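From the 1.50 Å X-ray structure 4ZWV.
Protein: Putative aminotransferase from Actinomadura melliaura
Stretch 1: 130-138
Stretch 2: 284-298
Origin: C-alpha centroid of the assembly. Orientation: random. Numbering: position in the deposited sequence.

Stretch 1, residues 130-138: HWTGYPVDL
Stretch 2 (284-298) QRSPDREGSFYVYDV

How does the start of stretch 2 grip Tyr 134? Arg 285 (chi1 m, chi2 m, chi3 t) covers one face of the ring: CD sits 3.7 Å from the Tyr 134 ring centroid, and CZ, 4.4 Å from it, makes a cation-pi contact. Tyr 134 is t, chi2 65°, and its OH accepts a nearly straight hydrogen bond from Ser 286 N, 2.8 Å away.

What positions Arg 289? A type I turn runs from Ser 286 to Arg 289, and within it Asp 288 (p) holds the arginine: its OD1 makes a salt bridge with Arg 289 NE at 2.8 Å. At p, t, p, 167°, Arg 289 sends NH1 to Pro 135 O, 2.9 Å.

Why do glycines meet where the backbones run antiparallel? Gly 291 CA lies 4.4 Å from Tyr 134 CA, and a CB there would clash with Gly 133 O. Gly 133 O accepts a hydrogen bond from Ser 292 N at 3.0 Å. Gly 133, at phi/psi 108/-1, has no room for a CB beside Phe 293 N.

How does the contact end? Tyr 294 N donates to Thr 132 O at 2.9 Å. Thr 132 (phi/psi 61/10, p) packs CG2 3.7 Å from Val 295 CG2, and one water bridges its OG1, Arg 285 NH2 and Asp 297 OD2.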

# COMPACT_ATOMS: atom_id res chain seq x y z
N HIS A 130 -2.35 -4.52 21.00
CA HIS A 130 -1.41 -4.62 22.12
C HIS A 130 -0.75 -3.25 22.28
O HIS A 130 0.42 -3.03 21.93
CB HIS A 130 -0.38 -5.72 21.86
CG HIS A 130 -0.99 -7.06 21.59
ND1 HIS A 130 -1.69 -7.77 22.54
CD2 HIS A 130 -0.97 -7.83 20.47
CE1 HIS A 130 -2.08 -8.92 22.02
NE2 HIS A 130 -1.66 -8.98 20.76
N TRP A 131 -1.54 -2.32 22.82
CA TRP A 131 -1.24 -0.89 22.76
C TRP A 131 0.00 -0.51 23.55
O TRP A 131 0.16 -0.91 24.70
CB TRP A 131 -2.47 -0.12 23.26
CG TRP A 131 -2.35 1.37 23.21
CD1 TRP A 131 -2.43 2.24 24.27
CD2 TRP A 131 -2.15 2.18 22.05
NE1 TRP A 131 -2.29 3.53 23.83
CE2 TRP A 131 -2.12 3.52 22.47
CE3 TRP A 131 -1.98 1.89 20.69
CZ2 TRP A 131 -1.92 4.58 21.58
CZ3 TRP A 131 -1.80 2.95 19.80
CH2 TRP A 131 -1.78 4.28 20.25
N THR A 132 0.88 0.25 22.89
CA THR A 132 2.21 0.67 23.39
C THR A 132 3.14 -0.50 23.68
O THR A 132 4.23 -0.31 24.22
CB THR A 132 2.13 1.58 24.65
OG1 THR A 132 1.79 0.82 25.82
CG2 THR A 132 1.13 2.71 24.45
N GLY A 133 2.75 -1.71 23.28
CA GLY A 133 3.60 -2.88 23.44
C GLY A 133 3.15 -3.85 24.51
O GLY A 133 3.79 -4.89 24.71
N TYR A 134 2.06 -3.54 25.19
CA TYR A 134 1.59 -4.38 26.30
C TYR A 134 0.51 -5.35 25.85
O TYR A 134 -0.52 -4.94 25.33
CB TYR A 134 1.07 -3.50 27.44
CG TYR A 134 0.64 -4.30 28.66
CD1 TYR A 134 1.57 -5.03 29.39
CD2 TYR A 134 -0.69 -4.32 29.07
CE1 TYR A 134 1.19 -5.75 30.51
CE2 TYR A 134 -1.08 -5.05 30.20
CZ TYR A 134 -0.13 -5.76 30.90
OH TYR A 134 -0.50 -6.49 32.01
N PRO A 135 0.74 -6.65 26.04
CA PRO A 135 -0.25 -7.58 25.48
C PRO A 135 -1.59 -7.64 26.20
O PRO A 135 -1.68 -7.56 27.43
CB PRO A 135 0.45 -8.95 25.60
CG PRO A 135 1.91 -8.62 25.69
CD PRO A 135 1.96 -7.35 26.49
N VAL A 136 -2.63 -7.78 25.38
CA VAL A 136 -3.98 -8.12 25.80
C VAL A 136 -4.02 -9.50 26.45
O VAL A 136 -3.20 -10.37 26.14
CB VAL A 136 -4.92 -8.08 24.55
CG1 VAL A 136 -6.34 -8.48 24.88
CG2 VAL A 136 -4.90 -6.67 23.93
N ASP A 137 -4.97 -9.70 27.37
CA ASP A 137 -5.21 -11.00 27.99
C ASP A 137 -5.85 -11.97 26.99
O ASP A 137 -7.08 -12.12 26.95
CB ASP A 137 -6.10 -10.80 29.22
CG ASP A 137 -6.26 -12.05 30.07
OD1 ASP A 137 -5.89 -13.17 29.63
OD2 ASP A 137 -6.78 -11.90 31.19
N LEU A 138 -5.02 -12.62 26.18
CA LEU A 138 -5.51 -13.42 25.06
C LEU A 138 -6.29 -14.66 25.48
O LEU A 138 -7.22 -15.06 24.78
CB LEU A 138 -4.34 -13.81 24.15
CG LEU A 138 -3.71 -12.63 23.42
CD1 LEU A 138 -2.46 -13.11 22.69
CD2 LEU A 138 -4.67 -11.98 22.43
N GLN A 284 -0.10 -0.53 36.24
CA GLN A 284 0.34 -1.79 36.83
C GLN A 284 0.28 -2.91 35.79
O GLN A 284 -0.79 -3.23 35.29
CB GLN A 284 -0.52 -2.15 38.05
CG GLN A 284 -0.45 -1.14 39.19
CD GLN A 284 0.93 -1.04 39.81
OE1 GLN A 284 1.52 0.04 39.86
NE2 GLN A 284 1.45 -2.17 40.27
N ARG A 285 1.43 -3.49 35.46
CA ARG A 285 1.51 -4.52 34.42
C ARG A 285 1.61 -5.91 35.04
O ARG A 285 2.22 -6.09 36.07
CB ARG A 285 2.71 -4.27 33.50
CG ARG A 285 2.79 -2.87 32.92
CD ARG A 285 1.52 -2.49 32.20
NE ARG A 285 1.73 -1.30 31.37
CZ ARG A 285 0.80 -0.77 30.59
NH1 ARG A 285 -0.40 -1.32 30.52
NH2 ARG A 285 1.09 0.30 29.86
N SER A 286 0.99 -6.88 34.38
CA SER A 286 0.93 -8.25 34.91
C SER A 286 2.22 -9.01 34.65
O SER A 286 2.81 -8.87 33.58
CB SER A 286 -0.25 -8.99 34.30
OG SER A 286 -0.26 -10.34 34.72
N PRO A 287 2.66 -9.83 35.61
CA PRO A 287 3.91 -10.58 35.46
C PRO A 287 3.80 -11.82 34.56
O PRO A 287 4.79 -12.53 34.42
CB PRO A 287 4.25 -11.00 36.89
CG PRO A 287 2.91 -11.14 37.53
CD PRO A 287 2.08 -10.01 36.96
N ASP A 288 2.62 -12.07 33.99
CA ASP A 288 2.44 -13.26 33.16
C ASP A 288 2.71 -13.00 31.69
O ASP A 288 2.39 -13.83 30.85
CB ASP A 288 1.02 -13.84 33.33
CG ASP A 288 -0.06 -12.92 32.82
OD1 ASP A 288 0.22 -11.73 32.58
OD2 ASP A 288 -1.21 -13.37 32.66
N ARG A 289 3.27 -11.84 31.37
CA ARG A 289 3.52 -11.46 29.99
C ARG A 289 4.69 -10.50 29.92
O ARG A 289 5.10 -9.94 30.93
CB ARG A 289 2.27 -10.85 29.36
CG ARG A 289 1.83 -9.50 29.95
CD ARG A 289 0.37 -9.21 29.62
NE ARG A 289 -0.51 -10.00 30.47
CZ ARG A 289 -1.82 -9.82 30.61
NH1 ARG A 289 -2.45 -8.86 29.92
NH2 ARG A 289 -2.51 -10.58 31.46
N GLU A 290 5.23 -10.32 28.72
CA GLU A 290 6.36 -9.43 28.54
C GLU A 290 6.08 -8.47 27.41
O GLU A 290 5.98 -8.89 26.25
CB GLU A 290 7.64 -10.23 28.26
CG GLU A 290 8.88 -9.36 28.13
CD GLU A 290 10.16 -10.18 27.97
OE1 GLU A 290 10.18 -11.11 27.14
OE2 GLU A 290 11.14 -9.90 28.70
N GLY A 291 5.93 -7.19 27.74
CA GLY A 291 5.64 -6.17 26.74
C GLY A 291 6.90 -5.60 26.11
O GLY A 291 8.02 -5.94 26.50
N SER A 292 6.71 -4.74 25.12
CA SER A 292 7.84 -4.22 24.36
C SER A 292 8.07 -2.73 24.54
O SER A 292 9.04 -2.20 24.01
CB SER A 292 7.64 -4.56 22.88
OG SER A 292 7.68 -5.97 22.71
N PHE A 293 7.18 -2.06 25.27
CA PHE A 293 7.39 -0.65 25.65
C PHE A 293 7.80 0.26 24.50
O PHE A 293 8.86 0.90 24.52
CB PHE A 293 8.41 -0.57 26.78
CG PHE A 293 7.91 -1.18 28.05
CD1 PHE A 293 7.04 -0.49 28.86
CD2 PHE A 293 8.28 -2.46 28.41
CE1 PHE A 293 6.55 -1.05 30.04
CE2 PHE A 293 7.80 -3.03 29.58
CZ PHE A 293 6.94 -2.32 30.40
N TYR A 294 6.96 0.31 23.48
CA TYR A 294 7.12 1.25 22.39
C TYR A 294 7.27 2.66 22.97
O TYR A 294 8.13 3.44 22.54
CB TYR A 294 5.91 1.15 21.47
CG TYR A 294 5.90 2.05 20.27
CD1 TYR A 294 6.92 2.00 19.32
CD2 TYR A 294 4.84 2.91 20.04
CE1 TYR A 294 6.89 2.81 18.20
CE2 TYR A 294 4.80 3.72 18.93
CZ TYR A 294 5.83 3.67 18.02
OH TYR A 294 5.78 4.47 16.90
N VAL A 295 6.41 2.98 23.95
CA VAL A 295 6.53 4.19 24.76
C VAL A 295 6.20 3.78 26.20
O VAL A 295 5.75 2.66 26.42
CB VAL A 295 5.57 5.33 24.29
CG1 VAL A 295 5.95 5.82 22.90
CG2 VAL A 295 4.12 4.86 24.34
N TYR A 296 6.39 4.69 27.15
CA TYR A 296 6.08 4.41 28.55
C TYR A 296 4.95 5.33 29.01
O TYR A 296 5.13 6.54 29.08
CB TYR A 296 7.34 4.59 29.41
CG TYR A 296 7.14 4.19 30.86
CD1 TYR A 296 7.41 2.90 31.28
CD2 TYR A 296 6.69 5.11 31.80
CE1 TYR A 296 7.22 2.52 32.62
CE2 TYR A 296 6.50 4.75 33.13
CZ TYR A 296 6.77 3.45 33.53
OH TYR A 296 6.58 3.08 34.85
N ASP A 297 3.79 4.75 29.30
CA ASP A 297 2.62 5.54 29.67
C ASP A 297 2.51 5.79 31.17
O ASP A 297 2.78 4.91 31.99
CB ASP A 297 1.33 4.86 29.20
CG ASP A 297 1.09 5.03 27.71
OD1 ASP A 297 1.87 5.76 27.06
OD2 ASP A 297 0.10 4.46 27.21
N VAL A 298 2.08 7.01 31.52
CA VAL A 298 1.66 7.33 32.88
C VAL A 298 0.38 8.15 32.81
O VAL A 298 -0.05 8.55 31.73
CB VAL A 298 2.74 8.11 33.66
CG1 VAL A 298 4.01 7.27 33.81
CG2 VAL A 298 3.06 9.43 32.99
O HOH W 1 -1.63 5.70 25.62
O HOH W 2 4.83 -2.50 26.85
O HOH W 3 4.07 0.33 27.25
O HOH W 4 -0.04 1.83 27.84
O HOH W 5 3.22 2.28 27.82
O HOH W 6 -4.97 -10.57 32.87